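Glycosylation Associate Protein 1 (Streptococcus agalactiae serotype V, PDB 6OYC) belongs to an accessory Sec system protein family of the GT-B clan and probably acts within the Gap123 complex in the glycosylation and secretion of serine-rich adhesins. Local coordinates at residues Ser75-Asp78 with Asp79-Ile83; Glu209-Ile212 with Arg213-Tyr216; Leu217-Leu220 with His221-Ser225; Val237-Ala240 with Phe241-Asn245. One frame throughout, in Å; residues are numbered along the deposited sequence.

Contact 1 of 4, residues Ser75-Asp78 with Asp79-Ile83; sequences SVFD and DIQEI
Asp79 N donates to Ser75 O and Ile80 N to Val76 O (2.9 Å), so the two segments close a single short helix. Gln81 N adds a bond to Phe77 O at 2.8 Å. At the start Ser75 is the N-cap, its OG accepting from Asp78 N at 3.0 Å. At the far end Glu82, the first residue to leave helical angles, takes a positive phi of 61°, and the chain turns back in a Schellman motif: Glu82 N binds Asp79 O, while Ile83 N reaches Asp78 O at 3.2 Å. The helix, 76-80, directly follows strand 73-75, an outermost strand of the parallel sheet of the N-terminal Rossmann-like half. Val76 CG1 stands anti to the backbone N (chi1 162°), which sets it alongside Ile80 CD1 at 3.9 Å, the two side chains pointing the same way against helix 208-223. Gln81 OE1 lies near the plane of the Phe77 ring at its edge, the amide standing almost perpendicular to it (88°). One water donates to both Gln81 OE1 and Asp78 OD1, each at 2.8 Å, and links the two side chains. Gln81 NE2 is taken up by Leu171 O and Ser155 OG, Asp78 OD2 pairs with Arg151, and Asp79 OD2 binds Tyr74 OH. Past the Schellman turn the Ile83 side chain points toward Asp78 and crosses it obliquely, CD1 3.7 Å from Asp78 OD1.

Contact 2 of 4, residues Glu209-Ile212 with Arg213-Tyr216; sequences EELI and REKY
Arg213 lies back along the preceding turn of helix 208-223 and touches both Glu209 and Glu210. A bend at chi3 (-62°) carries its guanidinium across the backbone, where one face sits on Glu210 CA, 3.8 Å from CZ, with the CG of Glu210 at 3.7 Å from NH2. Glu209 comes from another direction: its OE2 approaches the edge of the guanidinium, near the plane, and forms a salt bridge to NH1 through a weak hydrogen bond of 3.4 Å. The two planar groups stand at 90°, and a single oxygen makes the link. Glu210, by contrast, turns its carboxylate to Lys202 and Ser206 N. Leu211 and Ile212 contribute mainly through their carbonyls. Lys215 N donates to Leu211 O at 3.0 Å, and Lys215 CG lies 3.5 Å from the same oxygen. Tyr216 N donates to Ile212 O at 2.8 Å. The side chains of Leu211 and Ile212 leave the helix on a buried side, and the bent Lys215 chain carries NZ away to Asp79. The helix packs on two others: Leu211, Ile212 and Lys215 on helix 76-80, and Glu209, Arg213 and Tyr216 on helix 239-242, while Glu210 and Leu211 touch Tyr205 of strand 204-205.

Contact 3 of 4, residues Leu217-Leu220 with His221-Ser225; sequences LTYL and HKEVS
Tyr219 turns its CG away from its own backbone N (chi1 177°), which swings the ring along the helix toward the next turn, where the backbone holds Glu223 CB over one ring face; the Glu223 chi1 of -58° puts CG beside its backbone N, 3.6 Å from Tyr219 CD1. The result is a CH-pi contact: Glu223 CB stands 3.6 Å from the ring centroid and only 15° off the ring normal. A bend at chi2 then turns the Glu223 carboxylate away from there. The backbones are joined too, Glu223 N donating to Tyr219 O at 2.7 Å. The phenol oxygen points on to His3 ND1 and Arg49 NE, two residues of the parallel sheet, so the ring is held at its hydroxyl as well as by the methylene over its face; Tyr74 brings a further ring against it. These residues form the last turns of helix 208-223, which leads into strand 229-233 of the Rossmann-like sheet. Val224 is the first residue to leave helical geometry, and its N-H makes a weak bond to Leu220 O at 3.4 Å. Its CG2 touches both Leu220 CD1 (3.8 Å) and Tyr219 CE2 (3.9 Å), an apolar contact at the helix end. On the solvent side Thr218 and Lys222 run alongside each other, Thr218 CG2 to Lys222 CD at 4.1 Å, while Thr218 OG1 binds back to Glu214 O.

Contact 4 of 4, residues Val237-Ala240 with Phe241-Asn245; sequences VHNA and FIVGN
Ile242 lays its terminal methyl over one face of the His238 imidazole, CD1 lying 3.9 Å from the ring centroid and 23° off the normal, a CH-pi contact one turn apart. His238 is the N-cap residue of helix 239-242 in the beta-alpha-beta unit between strands 229-233 and 250-255. Its carbonyl oxygen accepts from Ile242 N at 3.1 Å and also lies over the centre of the Phe241 ring, 3.9 Å above the plane. Phe241 reaches there because its CG sits between the backbone N and the carbonyl carbon (chi1 62°), which throws the ring back over the start of the helix and brings CZ to 3.6 Å from His238 CB. Further along, Asn239 O receives Val243 N at 2.7 Å, with Ile242 N and Gly244 N adding weak bonds, and Ala240 O has another weak bond from Gly244 N. Asn239 OD1 turns back to Asn235 N. The imidazole is pinned at both nitrogens, by Tyr9 OH at ND1 and Ser233 O at NE2. NE2 is the donor to the Ser233 carbonyl, and the two bonds together hold the rotation of the ring under the Ile242 methyl.

How the contacts relate
Contact 2 is in the middle of the group. It touches contact 1, their centres about 12 Å apart, through the salt bridge Asp79 OD2 to Lys215 NZ at 3.0 Å and the packing of Phe77 CE1 on Ile212 CD1 at 3.8 Å. It also meets contact 4, about 11 Å away between centres, where Phe241 CD2 rests 3.6 Å from Arg213 CD. Contact 3 continues the same helix and packs on contact 4, Leu217 CD2 to Phe241 O at 4.0 Å, but does not touch contact 1. A sulfate ion, probably from the crystallisation liquor, lies about 5 Å from the side chain of Asn239 in contact 4.

Contact 1 of 4, residues Ser75-Asp78 with Asp79-Ile83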
loop_
_atom_site.group_PDB
_atom_site.type_symbol
_atom_site.label_atom_id
_atom_site.label_comp_id
_atom_site.label_asym_id
_atom_site.label_seq_id
_atom_site.Cartn_x
_atom_site.Cartn_y
_atom_site.Cartn_z
ATOM N N SER A 75 7.231 16.747 -6.570
ATOM C CA SER A 75 5.798 16.706 -6.312
ATOM C C SER A 75 5.147 17.883 -7.018
ATOM O O SER A 75 5.429 19.040 -6.696
ATOM C CB SER A 75 5.493 16.742 -4.813
ATOM O OG SER A 75 4.160 17.164 -4.600
ATOM N N VAL A 76 4.279 17.581 -7.979
ATOM C CA VAL A 76 3.544 18.622 -8.687
ATOM C C VAL A 76 2.895 19.590 -7.694
ATOM O O VAL A 76 2.993 20.816 -7.831
ATOM C CB VAL A 76 2.505 17.980 -9.626
ATOM C CG1 VAL A 76 1.464 18.976 -10.032
ATOM C CG2 VAL A 76 3.168 17.358 -10.835
ATOM N N PHE A 77 2.234 19.056 -6.671
ATOM C CA PHE A 77 1.495 19.928 -5.757
ATOM C C PHE A 77 2.426 20.730 -4.861
ATOM O O PHE A 77 2.119 21.878 -4.536
ATOM C CB PHE A 77 0.499 19.120 -4.920
ATOM C CG PHE A 77 -0.811 18.896 -5.627
ATOM C CD1 PHE A 77 -0.901 17.957 -6.655
ATOM C CD2 PHE A 77 -1.931 19.653 -5.301
ATOM C CE1 PHE A 77 -2.090 17.741 -7.314
ATOM C CE2 PHE A 77 -3.129 19.445 -5.960
ATOM C CZ PHE A 77 -3.208 18.493 -6.979
ATOM N N ASP A 78 3.557 20.146 -4.443
ATOM C CA ASP A 78 4.592 20.913 -3.747
ATOM C C ASP A 78 5.019 22.130 -4.573
ATOM O O ASP A 78 5.153 23.244 -4.052
ATOM C CB ASP A 78 5.800 20.014 -3.457
ATOM C CG ASP A 78 5.636 19.170 -2.184
ATOM O OD1 ASP A 78 4.504 18.929 -1.709
ATOM O OD2 ASP A 78 6.670 18.730 -1.660
ATOM N N ASP A 79 5.245 21.919 -5.868
ATOM C CA ASP A 79 5.587 22.999 -6.794
ATOM C C ASP A 79 4.484 24.056 -6.844
ATOM O O ASP A 79 4.723 25.244 -6.612
ATOM C CB ASP A 79 5.817 22.374 -8.172
ATOM C CG ASP A 79 6.344 23.356 -9.208
ATOM O OD1 ASP A 79 6.339 24.579 -8.978
ATOM O OD2 ASP A 79 6.757 22.872 -10.281
ATOM N N ILE A 80 3.262 23.630 -7.158
ATOM C CA ILE A 80 2.120 24.539 -7.156
ATOM C C ILE A 80 2.071 25.346 -5.866
ATOM O O ILE A 80 1.986 26.579 -5.886
ATOM C CB ILE A 80 0.822 23.747 -7.360
ATOM C CG1 ILE A 80 0.851 23.062 -8.720
ATOM C CG2 ILE A 80 -0.401 24.649 -7.187
ATOM C CD1 ILE A 80 -0.357 22.198 -8.961
ATOM N N GLN A 81 2.121 24.662 -4.724
ATOM C CA GLN A 81 1.842 25.311 -3.451
ATOM C C GLN A 81 3.015 26.116 -2.906
ATOM O O GLN A 81 2.881 26.671 -1.813
ATOM C CB GLN A 81 1.412 24.268 -2.414
ATOM C CG GLN A 81 0.041 23.654 -2.680
ATOM C CD GLN A 81 -0.305 22.604 -1.658
ATOM O OE1 GLN A 81 -0.191 21.399 -1.931
ATOM N NE2 GLN A 81 -0.699 23.048 -0.450
ATOM N N GLU A 82 4.148 26.185 -3.623
ATOM C CA GLU A 82 5.298 27.027 -3.241
ATOM C C GLU A 82 5.854 26.615 -1.885
ATOM O O GLU A 82 6.190 27.453 -1.040
ATOM C CB GLU A 82 4.946 28.519 -3.249
ATOM C CG GLU A 82 4.623 29.016 -4.634
ATOM C CD GLU A 82 4.143 30.459 -4.665
ATOM O OE1 GLU A 82 4.248 31.170 -3.638
ATOM O OE2 GLU A 82 3.643 30.865 -5.732
ATOM N N ILE A 83 5.935 25.307 -1.668
ATOM C CA ILE A 83 6.360 24.823 -0.367
ATOM C C ILE A 83 7.867 25.000 -0.186
ATOM O O ILE A 83 8.320 25.522 0.839
ATOM C CB ILE A 83 5.873 23.373 -0.176
ATOM C CG1 ILE A 83 4.369 23.417 0.129
ATOM C CG2 ILE A 83 6.624 22.662 0.945
ATOM C CD1 ILE A 83 3.624 22.214 -0.349
HETATM O O HOH W 1 1.790 19.407 -1.464
#

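Contact 2 of 4, residues Glu209-Ile212 with Arg213-Tyr216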
loop_
_atom_site.group_PDB
_atom_site.type_symbol
_atom_site.label_atom_id
_atom_site.label_comp_id
_atom_site.label_asym_id
_atom_site.label_seq_id
_atom_site.Cartn_x
_atom_site.Cartn_y
_atom_site.Cartn_z
ATOM N N GLU A 209 -6.939 18.069 -13.236
ATOM C CA GLU A 209 -6.020 17.350 -14.114
ATOM C C GLU A 209 -5.397 18.266 -15.166
ATOM O O GLU A 209 -4.226 18.096 -15.537
ATOM C CB GLU A 209 -6.737 16.197 -14.796
ATOM C CG GLU A 209 -5.826 15.423 -15.702
ATOM C CD GLU A 209 -6.577 14.404 -16.514
ATOM O OE1 GLU A 209 -7.675 13.991 -16.078
ATOM O OE2 GLU A 209 -6.073 14.037 -17.595
ATOM N N GLU A 210 -6.166 19.232 -15.671
ATOM C CA GLU A 210 -5.638 20.143 -16.677
ATOM C C GLU A 210 -4.400 20.863 -16.155
ATOM O O GLU A 210 -3.384 20.975 -16.856
ATOM C CB GLU A 210 -6.730 21.135 -17.088
ATOM C CG GLU A 210 -6.408 21.977 -18.305
ATOM C CD GLU A 210 -7.450 23.087 -18.586
ATOM O OE1 GLU A 210 -8.405 23.284 -17.798
ATOM O OE2 GLU A 210 -7.289 23.787 -19.604
ATOM N N LEU A 211 -4.458 21.335 -14.912
ATOM C CA LEU A 211 -3.288 21.953 -14.308
ATOM C C LEU A 211 -2.163 20.940 -14.095
ATOM O O LEU A 211 -0.985 21.266 -14.276
ATOM C CB LEU A 211 -3.680 22.627 -12.991
ATOM C CG LEU A 211 -2.528 23.254 -12.195
ATOM C CD1 LEU A 211 -1.796 24.290 -13.038
ATOM C CD2 LEU A 211 -3.046 23.869 -10.872
ATOM N N ILE A 212 -2.497 19.700 -13.722
ATOM C CA ILE A 212 -1.452 18.706 -13.495
ATOM C C ILE A 212 -0.741 18.361 -14.804
ATOM O O ILE A 212 0.485 18.169 -14.825
ATOM C CB ILE A 212 -2.043 17.462 -12.802
ATOM C CG1 ILE A 212 -2.479 17.839 -11.386
ATOM C CG2 ILE A 212 -1.014 16.353 -12.730
ATOM C CD1 ILE A 212 -3.456 16.914 -10.772
ATOM N N ARG A 213 -1.489 18.277 -15.914
ATOM C CA ARG A 213 -0.835 18.053 -17.204
ATOM C C ARG A 213 0.173 19.154 -17.477
ATOM O O ARG A 213 1.299 18.884 -17.920
ATOM C CB ARG A 213 -1.861 17.975 -18.353
ATOM C CG ARG A 213 -2.906 16.861 -18.201
ATOM C CD ARG A 213 -3.660 16.491 -19.504
ATOM N NE ARG A 213 -4.467 17.567 -20.093
ATOM C CZ ARG A 213 -5.702 17.907 -19.706
ATOM N NH1 ARG A 213 -6.282 17.271 -18.699
ATOM N NH2 ARG A 213 -6.359 18.899 -20.320
ATOM N N GLU A 214 -0.203 20.397 -17.173
ATOM C CA GLU A 214 0.675 21.537 -17.450
ATOM C C GLU A 214 1.953 21.443 -16.630
ATOM O O GLU A 214 3.062 21.581 -17.162
ATOM C CB GLU A 214 -0.057 22.853 -17.162
ATOM C CG GLU A 214 0.861 24.064 -17.202
ATOM C CD GLU A 214 0.155 25.374 -16.895
ATOM O OE1 GLU A 214 -1.033 25.549 -17.255
ATOM O OE2 GLU A 214 0.804 26.241 -16.278
ATOM N N LYS A 215 1.818 21.174 -15.326
ATOM C CA LYS A 215 3.003 21.003 -14.493
ATOM C C LYS A 215 3.851 19.827 -14.968
ATOM O O LYS A 215 5.081 19.927 -15.019
ATOM C CB LYS A 215 2.601 20.830 -13.028
ATOM C CG LYS A 215 1.910 22.041 -12.445
ATOM C CD LYS A 215 2.761 23.293 -12.638
ATOM C CE LYS A 215 4.004 23.270 -11.768
ATOM N NZ LYS A 215 5.013 24.307 -12.181
ATOM N N TYR A 216 3.222 18.711 -15.355
ATOM C CA TYR A 216 4.022 17.572 -15.809
ATOM C C TYR A 216 4.793 17.903 -17.086
ATOM O O TYR A 216 5.985 17.583 -17.212
ATOM C CB TYR A 216 3.162 16.334 -16.043
ATOM C CG TYR A 216 4.003 15.242 -16.651
ATOM C CD1 TYR A 216 5.003 14.628 -15.907
ATOM C CD2 TYR A 216 3.847 14.860 -17.978
ATOM C CE1 TYR A 216 5.802 13.638 -16.444
ATOM C CE2 TYR A 216 4.641 13.864 -18.534
ATOM C CZ TYR A 216 5.626 13.260 -17.760
ATOM O OH TYR A 216 6.440 12.270 -18.282
#

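Contact 3 of 4, residues Leu217-Leu220 with His221-Ser225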
loop_
_atom_site.group_PDB
_atom_site.type_symbol
_atom_site.label_atom_id
_atom_site.label_comp_id
_atom_site.label_asym_id
_atom_site.label_seq_id
_atom_site.Cartn_x
_atom_site.Cartn_y
_atom_site.Cartn_z
ATOM N N LEU A 217 4.126 18.519 -18.066
ATOM C CA LEU A 217 4.836 18.796 -19.306
ATOM C C LEU A 217 5.991 19.762 -19.068
ATOM O O LEU A 217 7.056 19.616 -19.676
ATOM C CB LEU A 217 3.865 19.312 -20.366
ATOM C CG LEU A 217 2.784 18.269 -20.673
ATOM C CD1 LEU A 217 1.788 18.786 -21.698
ATOM C CD2 LEU A 217 3.367 16.921 -21.106
ATOM N N THR A 218 5.835 20.702 -18.136
ATOM C CA THR A 218 6.974 21.528 -17.755
ATOM C C THR A 218 8.098 20.684 -17.164
ATOM O O THR A 218 9.273 20.887 -17.503
ATOM C CB THR A 218 6.545 22.606 -16.763
ATOM O OG1 THR A 218 5.628 23.508 -17.395
ATOM C CG2 THR A 218 7.760 23.373 -16.268
ATOM N N TYR A 219 7.767 19.732 -16.278
ATOM C CA TYR A 219 8.802 18.866 -15.715
ATOM C C TYR A 219 9.511 18.108 -16.827
ATOM O O TYR A 219 10.742 17.988 -16.839
ATOM C CB TYR A 219 8.200 17.874 -14.704
ATOM C CG TYR A 219 9.236 16.899 -14.139
ATOM C CD1 TYR A 219 9.966 17.215 -12.993
ATOM C CD2 TYR A 219 9.500 15.678 -14.760
ATOM C CE1 TYR A 219 10.928 16.339 -12.480
ATOM C CE2 TYR A 219 10.473 14.794 -14.254
ATOM C CZ TYR A 219 11.173 15.135 -13.115
ATOM O OH TYR A 219 12.125 14.281 -12.596
ATOM N N LEU A 220 8.729 17.557 -17.750
ATOM C CA LEU A 220 9.268 16.801 -18.868
ATOM C C LEU A 220 10.241 17.649 -19.661
ATOM O O LEU A 220 11.371 17.226 -19.939
ATOM C CB LEU A 220 8.125 16.335 -19.758
ATOM C CG LEU A 220 8.494 15.540 -20.995
ATOM C CD1 LEU A 220 9.222 14.268 -20.602
ATOM C CD2 LEU A 220 7.224 15.223 -21.752
ATOM N N HIS A 221 9.820 18.874 -19.993
ATOM C CA HIS A 221 10.661 19.801 -20.738
ATOM C C HIS A 221 11.950 20.122 -19.987
ATOM O O HIS A 221 13.044 20.049 -20.554
ATOM C CB HIS A 221 9.881 21.080 -21.037
ATOM C CG HIS A 221 10.655 22.079 -21.843
ATOM N ND1 HIS A 221 11.137 21.803 -23.106
ATOM C CD2 HIS A 221 11.037 23.348 -21.562
ATOM C CE1 HIS A 221 11.776 22.862 -23.570
ATOM N NE2 HIS A 221 11.729 23.813 -22.654
ATOM N N LYS A 222 11.849 20.464 -18.701
ATOM C CA LYS A 222 13.030 20.970 -18.004
ATOM C C LYS A 222 13.913 19.875 -17.428
ATOM O O LYS A 222 15.123 20.076 -17.308
ATOM C CB LYS A 222 12.629 21.905 -16.863
ATOM C CG LYS A 222 11.910 23.171 -17.275
ATOM C CD LYS A 222 11.760 24.095 -16.065
ATOM C CE LYS A 222 13.005 24.944 -15.832
ATOM N NZ LYS A 222 12.868 25.836 -14.638
ATOM N N GLU A 223 13.348 18.734 -17.026
ATOM C CA GLU A 223 14.067 17.840 -16.124
ATOM C C GLU A 223 14.436 16.493 -16.720
ATOM O O GLU A 223 15.271 15.789 -16.138
ATOM C CB GLU A 223 13.245 17.607 -14.849
ATOM C CG GLU A 223 12.931 18.901 -14.119
ATOM C CD GLU A 223 14.176 19.510 -13.507
ATOM O OE1 GLU A 223 15.118 18.736 -13.209
ATOM O OE2 GLU A 223 14.218 20.745 -13.318
ATOM N N VAL A 224 13.841 16.108 -17.838
ATOM C CA VAL A 224 14.113 14.819 -18.456
ATOM C C VAL A 224 15.103 15.055 -19.585
ATOM O O VAL A 224 14.849 15.856 -20.489
ATOM C CB VAL A 224 12.820 14.164 -18.966
ATOM C CG1 VAL A 224 13.104 12.810 -19.571
ATOM C CG2 VAL A 224 11.823 14.032 -17.818
ATOM N N SER A 225 16.242 14.391 -19.528
ATOM C CA SER A 225 17.162 14.525 -20.637
ATOM C C SER A 225 16.811 13.519 -21.729
ATOM O O SER A 225 16.136 12.513 -21.493
ATOM C CB SER A 225 18.600 14.327 -20.169
ATOM O OG SER A 225 19.351 13.726 -21.202
#

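Contact 4 of 4, residues Val237-Ala240 with Phe241-Asn245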
loop_
_atom_site.group_PDB
_atom_site.type_symbol
_atom_site.label_atom_id
_atom_site.label_comp_id
_atom_site.label_asym_id
_atom_site.label_seq_id
_atom_site.Cartn_x
_atom_site.Cartn_y
_atom_site.Cartn_z
ATOM N N VAL A 237 -5.613 6.853 -15.936
ATOM C CA VAL A 237 -5.807 8.241 -15.503
ATOM C C VAL A 237 -4.660 9.142 -15.956
ATOM O O VAL A 237 -4.833 10.364 -15.998
ATOM C CB VAL A 237 -5.999 8.336 -13.972
ATOM C CG1 VAL A 237 -7.150 7.432 -13.509
ATOM C CG2 VAL A 237 -4.702 7.968 -13.237
ATOM N N HIS A 238 -3.492 8.592 -16.309
ATOM C CA HIS A 238 -2.402 9.462 -16.746
ATOM C C HIS A 238 -1.632 9.003 -17.989
ATOM O O HIS A 238 -0.771 9.748 -18.455
ATOM C CB HIS A 238 -1.410 9.688 -15.588
ATOM C CG HIS A 238 -0.707 8.449 -15.132
ATOM N ND1 HIS A 238 -0.307 8.271 -13.824
ATOM C CD2 HIS A 238 -0.327 7.331 -15.800
ATOM C CE1 HIS A 238 0.288 7.095 -13.707
ATOM N NE2 HIS A 238 0.298 6.509 -14.894
ATOM N N ASN A 239 -1.904 7.815 -18.529
ATOM C CA ASN A 239 -1.157 7.328 -19.681
ATOM C C ASN A 239 -1.202 8.311 -20.843
ATOM O O ASN A 239 -0.203 8.490 -21.546
ATOM C CB ASN A 239 -1.715 5.984 -20.132
ATOM C CG ASN A 239 -1.256 4.846 -19.272
ATOM O OD1 ASN A 239 -0.357 4.996 -18.438
ATOM N ND2 ASN A 239 -1.881 3.685 -19.455
ATOM N N ALA A 240 -2.349 8.965 -21.054
ATOM C CA ALA A 240 -2.535 9.738 -22.275
ATOM C C ALA A 240 -1.613 10.951 -22.315
ATOM O O ALA A 240 -1.016 11.244 -23.360
ATOM C CB ALA A 240 -3.998 10.161 -22.432
ATOM N N PHE A 241 -1.449 11.656 -21.200
ATOM C CA PHE A 241 -0.546 12.801 -21.256
ATOM C C PHE A 241 0.887 12.470 -20.849
ATOM O O PHE A 241 1.768 13.307 -21.039
ATOM C CB PHE A 241 -1.081 13.986 -20.423
ATOM C CG PHE A 241 -1.235 13.705 -18.947
ATOM C CD1 PHE A 241 -0.174 13.886 -18.073
ATOM C CD2 PHE A 241 -2.453 13.315 -18.435
ATOM C CE1 PHE A 241 -0.319 13.668 -16.716
ATOM C CE2 PHE A 241 -2.609 13.086 -17.076
ATOM C CZ PHE A 241 -1.535 13.264 -16.213
ATOM N N ILE A 242 1.164 11.283 -20.328
ATOM C CA ILE A 242 2.541 10.885 -20.043
ATOM C C ILE A 242 3.138 10.103 -21.199
ATOM O O ILE A 242 4.255 10.376 -21.635
ATOM C CB ILE A 242 2.623 10.071 -18.732
ATOM C CG1 ILE A 242 2.284 10.933 -17.520
ATOM C CG2 ILE A 242 4.025 9.498 -18.551
ATOM C CD1 ILE A 242 2.256 10.102 -16.254
ATOM N N VAL A 243 2.408 9.110 -21.696
ATOM C CA VAL A 243 2.919 8.247 -22.752
ATOM C C VAL A 243 2.658 8.853 -24.127
ATOM O O VAL A 243 3.502 8.766 -25.018
ATOM C CB VAL A 243 2.308 6.837 -22.618
ATOM C CG1 VAL A 243 2.854 5.910 -23.676
ATOM C CG2 VAL A 243 2.598 6.267 -21.241
ATOM N N GLY A 244 1.504 9.496 -24.322
ATOM C CA GLY A 244 1.237 10.127 -25.605
ATOM C C GLY A 244 2.257 11.196 -25.955
ATOM O O GLY A 244 2.593 11.390 -27.125
ATOM N N ASN A 245 2.784 11.884 -24.947
ATOM C CA ASN A 245 3.700 13.004 -25.148
ATOM C C ASN A 245 5.158 12.601 -24.953
ATOM O O ASN A 245 5.946 13.408 -24.452
ATOM C CB ASN A 245 3.347 14.145 -24.190
ATOM C CG ASN A 245 1.885 14.570 -24.263
ATOM O OD1 ASN A 245 1.328 15.070 -23.286
ATOM N ND2 ASN A 245 1.266 14.389 -25.430
#